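Local coordinates for protein putative TIM-barrel metal-dependent hydrolase (Mycobacterium avium subsp. paratuberculosis S397, PDB 4DZI) that probably acts as a metal-dependent hydrolase of the amidohydrolase superfamily, with a TIM-barrel fold, two bound cadmium ions in the crystal and a natural substrate not yet established, at residues 144-147 against 148-152; 178-181 against 182-186; 379-382 against 383-387; 108-112 against 113-117. All blocks are in the same frame, centred on the assembly; numbering follows the deposited sequence.

All four contacts are local, between neighbouring turns of one helix or across a helix end; contacts 1 to 3 lie on helices around a TIM barrel, and contact 4 joins a helix to a barrel strand. Contact 1, on helix 136-153, is the most buried and the richest in aromatic rings. Contact 2, on the adjacent helix 174-186, is partly buried; the two touch where Glu180 takes donors from His144 and Asn147. Contacts 3 and 4 are partly buried too, with more water and charge, and are joined by a salt bridge from Arg386 to Glu116. Backbone geometry separates them further: contacts 1 and 2 are regular alpha-helix, contact 3 widens into a pi-type turn, and contact 4 ends its helix in a Schellman motif.

Contact 1. Residues 144-147 against 148-152; sequences HAFN and LWLDE
Leu148 follows His144 by one helical turn, and its side chain comes over one face of the imidazole. Its CG stands 4.2 Å from the centroid of the His144 ring and 22° off the ring normal, a CH-pi contact displaced toward the rim, while CD1 reaches His144 NE2 at 3.6 Å. The backbones are joined too: Leu148 N donates to His144 O over 2.9 Å. The imidazole is also held from outside: ND1 is hydrogen-bonded to Glu180, and Phe183 meets the ring edge-to-face.

Trp149 N bonds to Ala145 O, and its indole leans toward Phe146. With CG of Phe146 anti to the backbone N (chi1 173°) and Trp149 turned likewise, both rings are carried to one flank, where Phe146 CE1 meets Trp149 CZ3 at 3.7 Å. The ring centroids are 5.5 Å apart and the planes inclined at 44°, so the pair is oblique. Helix 136-153 links parallel strands 115-121 and 163-165 in a beta-alpha-beta crossover of the TIM barrel. This aromatic flank faces Tyr16 and Phe23, the latter stacked on Phe146, whose side chain is about 13 Å from a bound cadmium ion.

Leu150 brings CD2 to within 4.1 Å of Phe146 CE2, so Phe146 is touched by residues three and four places on. Leu150 N is bonded to Phe146 O at 2.8 Å. Asp151 then gives its N-H to Asn147 O; its carboxylate turns off the contact toward Arg187 and the backbone N of Phe156. The buried amide of Asn147 is satisfied by Ile168 N at OD1 and by Glu180 at ND2.

Contact 2. Residues 178-181 against 182-186; sequences VEEV and DFVLA
Asp182, Phe183, Val184 and Leu185 donate their backbone N-H groups to the carbonyls of Val178, Glu179, Glu180 and Val181, four i to i+4 bonds running from 2.9 Å (Asp182 N to Val178 O) to 3.0 Å (Val184 N to Glu180 O), three of them nearly straight and that of Phe183 somewhat more bent, as in regular alpha-helix.

Among the side chains, Val181 and Leu185 lie alongside one another. Val181 CG1 approaches Leu185 CD1 at 3.5 Å, closer than carbons usually pack. The fit follows from the valine torsion: CG1 of Val181 is anti to its own nitrogen (chi1 166°) and lies beside the carbonyl carbon, on the side of the following turn where Leu185 stands. Leu185 CG also rests 3.3 Å from Val181 O.

Helix 174-186 follows strand 163-165 and precedes strand 192-193 in the alpha/beta succession of the TIM barrel, and its flanks serve different neighbours. Val178 and Val181 touch helix 214-223. On that flank Val178 CG1 lies 3.9 Å from Asp182 OD2, the two side chains pointing the same way, and Asp182 OD1 makes a salt bridge to Arg219.

Toward helix 136-153 the pairing is Glu180 with Phe183. The glutamate chain bends at chi2 (71°), bringing OE2 to 3.7 Å from Phe183 CD1, with the carboxylate and ring planes steeply inclined. His144 ND1 and Asn147 ND2 of helix 136-153 both bond to this OE2, which would be expected to stabilise a charged carboxylate in buried surroundings. Val184 CG1 sits a little farther off, 4.2 Å from Glu180 OE2.

Contact 3. Residues 379-382 against 383-387; sequences SDIR and KIMRD
Arg382 reaches Asp387 because its CG is anti to the backbone N (chi1 163°) and its chain bends at chi2 (76°), folding the guanidinium along the helix instead of away from it. Arg382 NE then gives a salt bridge to Asp387 OD2 at 2.8 Å. The bond is bent, with an N-H...O angle of 131°; the nitrogen stands above the carboxylate plane, and the oxygen is tilted from the guanidinium plane. Arg386, extended from CG to NE, runs alongside, its CD 3.6 Å from Arg382 NE, and the two guanidinium planes are perpendicular. A single water accepts from Arg382 NH2 and Arg386 NE; its approach to Asp387 OD1 is unusually short, so that leg is less certain. Arg386 NH1 goes on to Glu116.

Elsewhere on the helix Ile381 CG2 packs against Met385 CG at 3.8 Å. A water donates to Asp380 OD1 at 3.0 Å and only weakly accepts from Lys383 NZ.

Asp387 N bonds Arg382 O at 3.0 Å, five residues back, whereas Arg386 N meets that carbonyl weakly. This is the signature of a pi-type turn, here in helix 378-393, whose Met385 and Arg386 side chains pack against Val9 and Ile10 of barrel strand 9-15.

Contact 4. Residues 108-112 against 113-117; sequences AVMDE and QDIET
Met110 and Ile115 meet across a Schellman motif, the local turn that ends helix 103-113 and starts strand 115-121 of the barrel. Two backbone bonds define it: Ile115 N donates to Met110 O at 3.0 Å, and Asp114 N to Asp111 O at 3.2 Å. Asp114 between them has left helical geometry with a positive phi of 64°. The preceding helical bond, Gln113 N to Val109 O, is still intact at 2.9 Å.

Side chains close over this turn. The Met110 chain bends at chi3 (58°) so that CE arrives 4.0 Å from Ile115 CG2, the hydrophobic pairing often found across a Schellman motif; CE is also 3.8 Å from Glu116 O. On another side Gln113 lays its amide against Val109, with CD 3.6 Å from Val109 CG1. A water donates to Asp111 O and to Asp114 OD1, each at 2.8 Å.

Outside, Arg162 pairs with Asp111 OD1 and binds the carbonyls of Ile115 and Glu116. The chemistry implies a division of labour: Met110 packs against Ile163 and Ile115 against strand 9-15, while Asp111 O takes a water and the carbonyls of Ile115 and Glu116 take Arg162.

Contact 1. Residues 144-147 against 148-152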
loop_
_atom_site.group_PDB
_atom_site.type_symbol
_atom_site.label_atom_id
_atom_site.label_comp_id
_atom_site.label_asym_id
_atom_site.label_seq_id
_atom_site.Cartn_x
_atom_site.Cartn_y
_atom_site.Cartn_z
ATOM N N HIS C 144 -21.312 -20.862 -7.108
ATOM C CA HIS C 144 -22.549 -21.559 -6.753
ATOM C C HIS C 144 -22.290 -23.014 -6.382
ATOM O O HIS C 144 -22.820 -23.516 -5.366
ATOM C CB HIS C 144 -23.622 -21.418 -7.859
ATOM C CG HIS C 144 -24.947 -21.966 -7.451
ATOM N ND1 HIS C 144 -25.616 -21.493 -6.370
ATOM C CD2 HIS C 144 -25.710 -23.006 -7.974
ATOM C CE1 HIS C 144 -26.768 -22.191 -6.227
ATOM N NE2 HIS C 144 -26.823 -23.109 -7.212
ATOM N N ALA C 145 -21.450 -23.703 -7.162
ATOM C CA ALA C 145 -21.107 -25.115 -6.892
ATOM C C ALA C 145 -20.517 -25.255 -5.492
ATOM O O ALA C 145 -20.902 -26.131 -4.701
ATOM C CB ALA C 145 -20.089 -25.608 -7.907
ATOM N N PHE C 146 -19.592 -24.349 -5.171
ATOM C CA PHE C 146 -18.966 -24.334 -3.883
ATOM C C PHE C 146 -19.976 -24.149 -2.738
ATOM O O PHE C 146 -19.892 -24.826 -1.702
ATOM C CB PHE C 146 -17.916 -23.194 -3.825
ATOM C CG PHE C 146 -17.326 -22.999 -2.440
ATOM C CD1 PHE C 146 -16.319 -23.833 -1.995
ATOM C CD2 PHE C 146 -17.812 -22.015 -1.580
ATOM C CE1 PHE C 146 -15.764 -23.663 -0.728
ATOM C CE2 PHE C 146 -17.297 -21.872 -0.289
ATOM C CZ PHE C 146 -16.262 -22.709 0.122
ATOM N N ASN C 147 -20.892 -23.204 -2.912
ATOM C CA ASN C 147 -21.873 -22.897 -1.887
ATOM C C ASN C 147 -22.801 -24.102 -1.677
ATOM O O ASN C 147 -23.184 -24.377 -0.551
ATOM C CB ASN C 147 -22.674 -21.674 -2.304
ATOM C CG ASN C 147 -21.880 -20.387 -2.185
ATOM O OD1 ASN C 147 -20.828 -20.352 -1.555
ATOM N ND2 ASN C 147 -22.416 -19.312 -2.759
ATOM N N LEU C 148 -23.143 -24.810 -2.758
ATOM C CA LEU C 148 -23.943 -26.042 -2.632
ATOM C C LEU C 148 -23.161 -27.083 -1.830
ATOM O O LEU C 148 -23.704 -27.723 -0.932
ATOM C CB LEU C 148 -24.306 -26.594 -4.022
ATOM C CG LEU C 148 -25.353 -25.812 -4.845
ATOM C CD1 LEU C 148 -25.448 -26.289 -6.289
ATOM C CD2 LEU C 148 -26.705 -25.937 -4.161
ATOM N N TRP C 149 -21.876 -27.271 -2.169
ATOM C CA TRP C 149 -21.041 -28.173 -1.426
ATOM C C TRP C 149 -20.986 -27.791 0.049
ATOM O O TRP C 149 -21.036 -28.632 0.953
ATOM C CB TRP C 149 -19.607 -28.231 -2.027
ATOM C CG TRP C 149 -18.718 -28.846 -0.985
ATOM C CD1 TRP C 149 -18.617 -30.194 -0.667
ATOM C CD2 TRP C 149 -17.936 -28.140 0.046
ATOM N NE1 TRP C 149 -17.817 -30.377 0.409
ATOM C CE2 TRP C 149 -17.346 -29.159 0.874
ATOM C CE3 TRP C 149 -17.637 -26.782 0.308
ATOM C CZ2 TRP C 149 -16.529 -28.858 1.957
ATOM C CZ3 TRP C 149 -16.790 -26.488 1.397
ATOM C CH2 TRP C 149 -16.256 -27.512 2.213
ATOM N N LEU C 150 -20.865 -26.484 0.303
ATOM C CA LEU C 150 -20.670 -26.003 1.681
ATOM C C LEU C 150 -21.915 -26.272 2.527
ATOM O O LEU C 150 -21.820 -26.707 3.678
ATOM C CB LEU C 150 -20.377 -24.505 1.667
ATOM C CG LEU C 150 -20.164 -23.840 3.023
ATOM C CD1 LEU C 150 -18.929 -24.341 3.764
ATOM C CD2 LEU C 150 -20.053 -22.322 2.760
ATOM N N ASP C 151 -23.065 -26.031 1.931
ATOM C CA ASP C 151 -24.325 -26.211 2.666
ATOM C C ASP C 151 -24.550 -27.706 2.907
ATOM O O ASP C 151 -25.162 -28.111 3.893
ATOM C CB ASP C 151 -25.477 -25.628 1.860
ATOM C CG ASP C 151 -26.759 -25.403 2.722
ATOM O OD1 ASP C 151 -26.650 -25.182 3.948
ATOM O OD2 ASP C 151 -27.857 -25.408 2.135
ATOM N N GLU C 152 -24.077 -28.522 1.976
ATOM C CA GLU C 152 -24.135 -29.982 2.170
ATOM C C GLU C 152 -23.235 -30.537 3.276
ATOM O O GLU C 152 -23.714 -31.273 4.172
ATOM C CB GLU C 152 -23.853 -30.666 0.839
ATOM C CG GLU C 152 -23.761 -32.187 0.892
ATOM C CD GLU C 152 -23.771 -32.763 -0.511
ATOM O OE1 GLU C 152 -22.938 -32.332 -1.319
ATOM O OE2 GLU C 152 -24.621 -33.614 -0.832
#

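Contact 2. Residues 178-181 against 182-186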
loop_
_atom_site.group_PDB
_atom_site.type_symbol
_atom_site.label_atom_id
_atom_site.label_comp_id
_atom_site.label_asym_id
_atom_site.label_seq_id
_atom_site.Cartn_x
_atom_site.Cartn_y
_atom_site.Cartn_z
ATOM N N VAL C 178 -27.132 -11.257 -7.313
ATOM C CA VAL C 178 -28.384 -11.096 -6.577
ATOM C C VAL C 178 -29.087 -12.455 -6.479
ATOM O O VAL C 178 -29.611 -12.813 -5.414
ATOM C CB VAL C 178 -29.330 -10.022 -7.193
ATOM C CG1 VAL C 178 -30.693 -10.097 -6.517
ATOM C CG2 VAL C 178 -28.773 -8.609 -7.053
ATOM N N GLU C 179 -29.050 -13.244 -7.547
ATOM C CA GLU C 179 -29.553 -14.624 -7.452
ATOM C C GLU C 179 -28.794 -15.474 -6.444
ATOM O O GLU C 179 -29.384 -16.262 -5.745
ATOM C CB GLU C 179 -29.523 -15.338 -8.802
ATOM C CG GLU C 179 -30.461 -14.717 -9.818
ATOM C CD GLU C 179 -30.350 -15.387 -11.170
ATOM O OE1 GLU C 179 -30.060 -16.605 -11.197
ATOM O OE2 GLU C 179 -30.544 -14.694 -12.192
ATOM N N GLU C 180 -27.464 -15.360 -6.416
ATOM C CA GLU C 180 -26.717 -16.121 -5.431
ATOM C C GLU C 180 -27.084 -15.689 -4.013
ATOM O O GLU C 180 -27.197 -16.517 -3.120
ATOM C CB GLU C 180 -25.193 -15.965 -5.640
ATOM C CG GLU C 180 -24.424 -17.039 -4.872
ATOM C CD GLU C 180 -24.601 -18.422 -5.494
ATOM O OE1 GLU C 180 -24.694 -18.513 -6.754
ATOM O OE2 GLU C 180 -24.629 -19.419 -4.742
ATOM N N VAL C 181 -27.227 -14.387 -3.791
ATOM C CA VAL C 181 -27.512 -13.909 -2.462
ATOM C C VAL C 181 -28.909 -14.413 -2.042
ATOM O O VAL C 181 -29.095 -14.933 -0.954
ATOM C CB VAL C 181 -27.505 -12.380 -2.364
ATOM C CG1 VAL C 181 -28.131 -11.956 -1.046
ATOM C CG2 VAL C 181 -26.097 -11.818 -2.497
ATOM N N ASP C 182 -29.887 -14.272 -2.927
ATOM C CA ASP C 182 -31.220 -14.804 -2.625
ATOM C C ASP C 182 -31.176 -16.291 -2.276
ATOM O O ASP C 182 -31.837 -16.725 -1.329
ATOM C CB ASP C 182 -32.189 -14.555 -3.796
ATOM C CG ASP C 182 -32.600 -13.099 -3.906
ATOM O OD1 ASP C 182 -32.360 -12.342 -2.932
ATOM O OD2 ASP C 182 -33.166 -12.709 -4.960
ATOM N N PHE C 183 -30.411 -17.070 -3.035
ATOM C CA PHE C 183 -30.310 -18.500 -2.793
ATOM C C PHE C 183 -29.708 -18.796 -1.409
ATOM O O PHE C 183 -30.246 -19.605 -0.669
ATOM C CB PHE C 183 -29.489 -19.195 -3.890
ATOM C CG PHE C 183 -28.940 -20.532 -3.469
ATOM C CD1 PHE C 183 -27.642 -20.640 -2.977
ATOM C CD2 PHE C 183 -29.713 -21.674 -3.563
ATOM C CE1 PHE C 183 -27.134 -21.864 -2.573
ATOM C CE2 PHE C 183 -29.210 -22.904 -3.172
ATOM C CZ PHE C 183 -27.922 -23.000 -2.674
ATOM N N VAL C 184 -28.586 -18.159 -1.062
ATOM C CA VAL C 184 -27.957 -18.444 0.250
ATOM C C VAL C 184 -28.759 -17.912 1.441
ATOM O O VAL C 184 -28.844 -18.573 2.467
ATOM C CB VAL C 184 -26.444 -18.024 0.334
ATOM C CG1 VAL C 184 -25.638 -18.715 -0.778
ATOM C CG2 VAL C 184 -26.282 -16.505 0.293
ATOM N N LEU C 185 -29.380 -16.744 1.282
ATOM C CA LEU C 185 -30.283 -16.200 2.301
ATOM C C LEU C 185 -31.467 -17.140 2.511
ATOM O O LEU C 185 -31.865 -17.411 3.649
ATOM C CB LEU C 185 -30.766 -14.811 1.897
ATOM C CG LEU C 185 -29.750 -13.674 1.974
ATOM C CD1 LEU C 185 -30.395 -12.360 1.566
ATOM C CD2 LEU C 185 -29.207 -13.560 3.391
ATOM N N ALA C 186 -32.041 -17.642 1.423
ATOM C CA ALA C 186 -33.139 -18.606 1.587
ATOM C C ALA C 186 -32.690 -19.893 2.297
ATOM O O ALA C 186 -33.483 -20.522 2.999
ATOM C CB ALA C 186 -33.804 -18.911 0.258
#

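Contact 3. Residues 379-382 against 383-387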
loop_
_atom_site.group_PDB
_atom_site.type_symbol
_atom_site.label_atom_id
_atom_site.label_comp_id
_atom_site.label_asym_id
_atom_site.label_seq_id
_atom_site.Cartn_x
_atom_site.Cartn_y
_atom_site.Cartn_z
ATOM N N SER C 379 -15.876 -7.350 31.793
ATOM C CA SER C 379 -17.015 -7.202 30.900
ATOM C C SER C 379 -16.625 -6.839 29.473
ATOM O O SER C 379 -17.320 -7.233 28.535
ATOM C CB SER C 379 -18.078 -6.242 31.440
ATOM O OG SER C 379 -17.532 -4.972 31.661
ATOM N N ASP C 380 -15.533 -6.092 29.291
ATOM C CA ASP C 380 -15.033 -5.880 27.933
ATOM C C ASP C 380 -14.482 -7.164 27.297
ATOM O O ASP C 380 -14.595 -7.348 26.080
ATOM C CB ASP C 380 -13.942 -4.754 27.890
ATOM C CG ASP C 380 -14.537 -3.350 27.912
ATOM O OD1 ASP C 380 -15.767 -3.192 27.739
ATOM O OD2 ASP C 380 -13.758 -2.389 28.082
ATOM N N ILE C 381 -13.860 -8.021 28.101
ATOM C CA ILE C 381 -13.397 -9.323 27.596
ATOM C C ILE C 381 -14.587 -10.133 27.114
ATOM O O ILE C 381 -14.526 -10.770 26.069
ATOM C CB ILE C 381 -12.562 -10.092 28.625
ATOM C CG1 ILE C 381 -11.251 -9.335 28.847
ATOM C CG2 ILE C 381 -12.273 -11.520 28.158
ATOM C CD1 ILE C 381 -10.433 -9.807 30.025
ATOM N N ARG C 382 -15.692 -10.087 27.861
ATOM C CA ARG C 382 -16.927 -10.777 27.422
ATOM C C ARG C 382 -17.442 -10.237 26.092
ATOM O O ARG C 382 -17.950 -11.002 25.263
ATOM C CB ARG C 382 -17.989 -10.713 28.538
ATOM C CG ARG C 382 -19.445 -11.005 28.142
ATOM C CD ARG C 382 -19.699 -12.488 27.922
ATOM N NE ARG C 382 -21.111 -12.783 27.682
ATOM C CZ ARG C 382 -21.920 -13.377 28.565
ATOM N NH1 ARG C 382 -21.472 -13.728 29.772
ATOM N NH2 ARG C 382 -23.184 -13.630 28.227
ATOM N N LYS C 383 -17.242 -8.940 25.810
ATOM C CA LYS C 383 -17.660 -8.406 24.525
ATOM C C LYS C 383 -16.764 -8.960 23.437
ATOM O O LYS C 383 -17.239 -9.426 22.402
ATOM C CB LYS C 383 -17.567 -6.870 24.468
ATOM C CG LYS C 383 -18.569 -6.167 25.372
ATOM C CD LYS C 383 -18.397 -4.665 25.233
ATOM C CE LYS C 383 -19.582 -3.982 25.921
ATOM N NZ LYS C 383 -19.652 -2.513 25.676
ATOM N N ILE C 384 -15.455 -8.871 23.660
ATOM C CA ILE C 384 -14.484 -9.285 22.634
ATOM C C ILE C 384 -14.570 -10.787 22.341
ATOM O O ILE C 384 -14.514 -11.227 21.173
ATOM C CB ILE C 384 -13.070 -8.891 23.072
ATOM C CG1 ILE C 384 -12.965 -7.352 23.032
ATOM C CG2 ILE C 384 -12.026 -9.490 22.143
ATOM C CD1 ILE C 384 -11.688 -6.837 23.658
ATOM N N MET C 385 -14.738 -11.579 23.394
ATOM C CA MET C 385 -14.786 -13.037 23.222
ATOM C C MET C 385 -16.115 -13.643 22.802
ATOM O O MET C 385 -16.169 -14.795 22.373
ATOM C CB MET C 385 -14.333 -13.717 24.527
ATOM C CG MET C 385 -12.912 -13.382 24.961
ATOM S SD MET C 385 -11.627 -13.817 23.744
ATOM C CE MET C 385 -11.725 -15.596 23.671
ATOM N N ARG C 386 -17.186 -12.877 22.924
ATOM C CA ARG C 386 -18.501 -13.429 22.664
ATOM C C ARG C 386 -19.539 -12.436 22.145
ATOM O O ARG C 386 -20.124 -12.627 21.091
ATOM C CB ARG C 386 -18.995 -14.057 23.966
ATOM C CG ARG C 386 -20.366 -14.652 23.838
ATOM C CD ARG C 386 -20.795 -15.272 25.146
ATOM N NE ARG C 386 -22.159 -15.713 24.908
ATOM C CZ ARG C 386 -22.519 -16.878 24.362
ATOM N NH1 ARG C 386 -21.627 -17.820 24.046
ATOM N NH2 ARG C 386 -23.807 -17.109 24.127
ATOM N N ASP C 387 -19.797 -11.360 22.893
ATOM C CA ASP C 387 -20.987 -10.601 22.541
ATOM C C ASP C 387 -20.857 -9.672 21.342
ATOM O O ASP C 387 -21.855 -9.376 20.664
ATOM C CB ASP C 387 -21.493 -9.868 23.758
ATOM C CG ASP C 387 -22.076 -10.834 24.778
ATOM O OD1 ASP C 387 -22.779 -11.775 24.365
ATOM O OD2 ASP C 387 -21.831 -10.665 25.968
HETATM O O HOH W 1 -17.296 -0.680 27.111
HETATM O O HOH W 2 -23.967 -13.598 25.525
#

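Contact 4. Residues 108-112 against 113-117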
loop_
_atom_site.group_PDB
_atom_site.type_symbol
_atom_site.label_atom_id
_atom_site.label_comp_id
_atom_site.label_asym_id
_atom_site.label_seq_id
_atom_site.Cartn_x
_atom_site.Cartn_y
_atom_site.Cartn_z
ATOM N N ALA C 108 -17.830 -31.850 18.255
ATOM C CA ALA C 108 -17.252 -32.441 19.452
ATOM C C ALA C 108 -15.948 -31.767 19.886
ATOM O O ALA C 108 -15.704 -31.614 21.065
ATOM C CB ALA C 108 -17.022 -33.931 19.223
ATOM N N VAL C 109 -15.118 -31.377 18.924
ATOM C CA VAL C 109 -13.914 -30.603 19.238
ATOM C C VAL C 109 -14.271 -29.197 19.742
ATOM O O VAL C 109 -13.628 -28.712 20.660
ATOM C CB VAL C 109 -12.967 -30.557 18.001
ATOM C CG1 VAL C 109 -11.865 -29.515 18.152
ATOM C CG2 VAL C 109 -12.333 -31.931 17.832
ATOM N N MET C 110 -15.293 -28.563 19.150
ATOM C CA MET C 110 -15.768 -27.268 19.649
ATOM C C MET C 110 -16.167 -27.356 21.119
ATOM O O MET C 110 -15.878 -26.465 21.905
ATOM C CB MET C 110 -16.929 -26.714 18.807
ATOM C CG MET C 110 -16.414 -26.284 17.414
ATOM S SD MET C 110 -17.716 -25.987 16.273
ATOM C CE MET C 110 -18.608 -24.720 17.188
ATOM N N ASP C 111 -16.814 -28.458 21.499
ATOM C CA ASP C 111 -17.156 -28.634 22.911
ATOM C C ASP C 111 -15.905 -28.608 23.808
ATOM O O ASP C 111 -15.883 -27.912 24.837
ATOM C CB ASP C 111 -17.948 -29.934 23.134
ATOM C CG ASP C 111 -19.323 -29.939 22.479
ATOM O OD1 ASP C 111 -19.889 -28.864 22.224
ATOM O OD2 ASP C 111 -19.885 -31.047 22.251
ATOM N N GLU C 112 -14.860 -29.363 23.433
ATOM C CA GLU C 112 -13.593 -29.376 24.166
ATOM C C GLU C 112 -12.970 -27.990 24.204
ATOM O O GLU C 112 -12.388 -27.579 25.183
ATOM C CB GLU C 112 -12.599 -30.318 23.460
ATOM C CG GLU C 112 -12.912 -31.798 23.560
ATOM C CD GLU C 112 -12.534 -32.608 22.320
ATOM O OE1 GLU C 112 -11.455 -32.399 21.687
ATOM O OE2 GLU C 112 -13.348 -33.493 21.992
ATOM N N GLN C 113 -13.115 -27.246 23.114
ATOM C CA GLN C 113 -12.491 -25.923 23.007
ATOM C C GLN C 113 -13.277 -24.816 23.698
ATOM O O GLN C 113 -12.813 -23.681 23.782
ATOM C CB GLN C 113 -12.394 -25.554 21.522
ATOM C CG GLN C 113 -11.302 -26.308 20.780
ATOM C CD GLN C 113 -11.402 -26.109 19.277
ATOM O OE1 GLN C 113 -12.497 -25.973 18.704
ATOM N NE2 GLN C 113 -10.232 -26.160 18.600
ATOM N N ASP C 114 -14.462 -25.148 24.152
ATOM C CA ASP C 114 -15.422 -24.187 24.736
ATOM C C ASP C 114 -15.933 -23.117 23.780
ATOM O O ASP C 114 -16.224 -22.034 24.173
ATOM C CB ASP C 114 -14.955 -23.553 26.045
ATOM C CG ASP C 114 -16.137 -23.296 27.009
ATOM O OD1 ASP C 114 -16.950 -24.200 27.173
ATOM O OD2 ASP C 114 -16.245 -22.262 27.565
ATOM N N ILE C 115 -16.056 -23.490 22.522
ATOM C CA ILE C 115 -16.642 -22.603 21.516
ATOM C C ILE C 115 -18.132 -22.953 21.325
ATOM O O ILE C 115 -18.473 -24.107 20.996
ATOM C CB ILE C 115 -15.891 -22.755 20.179
ATOM C CG1 ILE C 115 -14.426 -22.318 20.334
ATOM C CG2 ILE C 115 -16.579 -21.912 19.111
ATOM C CD1 ILE C 115 -13.594 -22.689 19.096
ATOM N N GLU C 116 -19.023 -21.981 21.564
ATOM C CA GLU C 116 -20.436 -22.203 21.272
ATOM C C GLU C 116 -20.688 -22.150 19.781
ATOM O O GLU C 116 -21.329 -23.044 19.204
ATOM C CB GLU C 116 -21.340 -21.163 21.948
ATOM C CG GLU C 116 -22.753 -21.289 21.408
ATOM C CD GLU C 116 -23.772 -20.383 22.083
ATOM O OE1 GLU C 116 -23.426 -19.619 23.011
ATOM O OE2 GLU C 116 -24.941 -20.446 21.650
ATOM N N THR C 117 -20.191 -21.094 19.124
ATOM C CA THR C 117 -20.443 -20.952 17.685
ATOM C C THR C 117 -19.127 -20.574 17.016
ATOM O O THR C 117 -18.415 -19.748 17.542
ATOM C CB THR C 117 -21.508 -19.864 17.386
ATOM O OG1 THR C 117 -22.753 -20.220 18.031
ATOM C CG2 THR C 117 -21.794 -19.713 15.884
HETATM O O HOH W 3 -18.058 -26.343 25.727
#